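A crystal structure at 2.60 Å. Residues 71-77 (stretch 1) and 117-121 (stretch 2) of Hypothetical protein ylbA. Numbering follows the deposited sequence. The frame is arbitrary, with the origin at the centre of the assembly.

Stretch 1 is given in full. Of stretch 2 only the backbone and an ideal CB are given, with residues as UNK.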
# COMPACT_ATOMS: atom_id res chain seq x y z
N GLY A 71 15.53 -8.65 0.30
CA GLY A 71 15.21 -7.42 0.99
C GLY A 71 16.12 -6.34 0.47
O GLY A 71 16.65 -6.44 -0.65
N ASN A 72 16.30 -5.29 1.26
CA ASN A 72 17.15 -4.19 0.87
C ASN A 72 17.98 -3.80 2.07
O ASN A 72 17.47 -3.26 3.05
CB ASN A 72 16.31 -3.01 0.39
CG ASN A 72 17.15 -1.91 -0.21
OD1 ASN A 72 18.06 -1.39 0.43
ND2 ASN A 72 16.84 -1.54 -1.45
N GLN A 73 19.27 -4.09 1.97
CA GLN A 73 20.21 -3.79 3.03
C GLN A 73 20.89 -2.46 2.79
O GLN A 73 21.62 -1.96 3.62
CB GLN A 73 21.24 -4.91 3.09
CG GLN A 73 20.64 -6.29 3.30
CD GLN A 73 20.26 -6.54 4.74
OE1 GLN A 73 19.56 -5.74 5.36
NE2 GLN A 73 20.72 -7.66 5.28
N GLN A 74 20.64 -1.88 1.63
CA GLN A 74 21.24 -0.62 1.26
C GLN A 74 20.56 0.59 1.86
O GLN A 74 21.21 1.60 2.09
CB GLN A 74 21.26 -0.49 -0.25
CG GLN A 74 21.66 0.87 -0.76
CD GLN A 74 21.70 0.91 -2.28
OE1 GLN A 74 22.37 0.08 -2.91
NE2 GLN A 74 20.99 1.86 -2.87
N GLY A 75 19.27 0.50 2.12
CA GLY A 75 18.56 1.64 2.67
C GLY A 75 17.56 2.13 1.64
O GLY A 75 17.94 2.65 0.58
N PHE A 76 16.28 1.98 1.95
CA PHE A 76 15.21 2.35 1.05
C PHE A 76 14.88 3.84 0.91
O PHE A 76 14.81 4.36 -0.21
CB PHE A 76 13.93 1.58 1.41
CG PHE A 76 12.74 1.95 0.57
CD1 PHE A 76 12.83 1.94 -0.82
CD2 PHE A 76 11.53 2.28 1.16
CE1 PHE A 76 11.72 2.27 -1.61
CE2 PHE A 76 10.41 2.61 0.39
CZ PHE A 76 10.51 2.61 -1.00
N GLY A 77 14.67 4.52 2.02
CA GLY A 77 14.32 5.94 1.94
C GLY A 77 15.02 6.91 0.98
O GLY A 77 15.25 6.62 -0.19
N UNK A 117 15.44 3.10 5.46
CA UNK A 117 14.91 1.86 6.01
C UNK A 117 15.58 0.68 5.32
O UNK A 117 15.91 0.74 4.13
CB UNK A 117 13.39 1.79 5.85
N UNK A 118 15.82 -0.39 6.07
CA UNK A 118 16.41 -1.59 5.49
C UNK A 118 15.54 -2.72 5.97
O UNK A 118 14.89 -2.61 7.01
CB UNK A 118 17.88 -1.78 5.88
N UNK A 119 15.49 -3.80 5.20
CA UNK A 119 14.65 -4.92 5.59
C UNK A 119 15.09 -6.16 4.87
O UNK A 119 15.62 -6.10 3.77
CB UNK A 119 13.17 -4.63 5.31
N UNK A 120 14.86 -7.29 5.50
CA UNK A 120 15.25 -8.56 4.94
C UNK A 120 14.30 -9.61 5.42
O UNK A 120 13.71 -9.52 6.50
CB UNK A 120 16.69 -8.92 5.31
N UNK A 121 14.14 -10.63 4.58
CA UNK A 121 13.29 -11.74 4.92
C UNK A 121 13.89 -12.36 6.16
O UNK A 121 15.11 -12.55 6.25
CB UNK A 121 13.16 -12.75 3.77

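Stretch 2 runs antiparallel to the start of stretch 1, and the pairing rests on backbone atoms whatever the side chains. The amide N of N72 donates to O of position 119 (2.7 Å) and the N of position 119 returns a bond to N72 O (3.0 Å). Past this pair stretch 1 turns through Q73 and Q74, then comes back to stretch 2 at G75 and F76.

At position 117 the carbonyl is already engaged, since F76 N donates to O of 117 at 2.5 Å and G75 CA lies 3.2 Å from the same O. CA-to-CB points sideways, and the ideal CB is 4.5 Å from F76 CB. With a phenyl ring nearby and no charge on offer, an apolar chain such as leucine, isoleucine or methionine would suit. The residue is M117; its t, t, m chain brings SD to 4.4 Å from F76 CD2, a loose apolar contact.

Position 118, in extended conformation, has its CA-to-CB bond pointing sideways, with the ideal CB 3.2 Å from N72 O and 4.2 Å from Q73 CA. A branch directed at the turn must be small, such as a methyl; threonine and valine would fit, as would longer chains directed outward. It is T118, in the p rotamer. Its CG2 packs against the turn, 3.4 Å from both Q73 O and G75 N, while OG1 bonds elsewhere in the structure.

Position 119 forms the hydrogen-bonded pair with N72, and the two side chains lie on the same face of the sheet. The ideal CB is 5.0 Å from N72 O, leaving room for a long or flat side chain to reach back over N72 CB and F76 CB; leucine, methionine or an aromatic could do so. F119 does, with chi1 at 49° (p). Its ring presents one face to N72 CB, 4.2 Å from the ring centroid in a CH-pi contact, and CE1 lies 4.2 Å from F76 CB.

Position 120 is paired with G71, their CA atoms 4.1 Å apart. A CB on G71 would clash with CA of 120 and O of 119, so glycine permits this close approach. The CB of 120 points sideways, 4.2 Å from Q73 NE2. A polar partner for that amide or a branched aliphatic would both be reasonable; the residue is V120, whose CG2 makes a tight 3.0 Å contact with Q73 CD.

Position 121 has no stretch 1 atom within 5.5 Å of its ideal CB, so stretch 1 scarcely restricts the choice. CA-to-CB points sideways, and the end of the N121 side chain leads away from stretch 1; its amide group is hydrogen-bonded outside this contact.

Stretch 2 (117-121) MTFVN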
# COMPACT_ATOMS: atom_id res chain seq x y z
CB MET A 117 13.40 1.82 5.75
CG MET A 117 12.77 0.45 5.84
SD MET A 117 11.11 0.38 5.06
CE MET A 117 10.20 1.66 5.99
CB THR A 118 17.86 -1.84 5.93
OG1 THR A 118 17.96 -1.72 7.36
CG2 THR A 118 18.80 -0.84 5.25
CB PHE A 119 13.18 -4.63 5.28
CG PHE A 119 12.95 -4.14 3.89
CD1 PHE A 119 12.78 -2.78 3.64
CD2 PHE A 119 12.98 -5.03 2.82
CE1 PHE A 119 12.64 -2.31 2.33
CE2 PHE A 119 12.84 -4.57 1.51
CZ PHE A 119 12.67 -3.21 1.26
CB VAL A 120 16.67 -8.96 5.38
CG1 VAL A 120 16.96 -10.40 4.98
CG2 VAL A 120 17.67 -8.06 4.71
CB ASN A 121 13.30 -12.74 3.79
CG ASN A 121 12.18 -13.70 3.90
OD1 ASN A 121 11.53 -13.79 4.94
ND2 ASN A 121 11.93 -14.44 2.84
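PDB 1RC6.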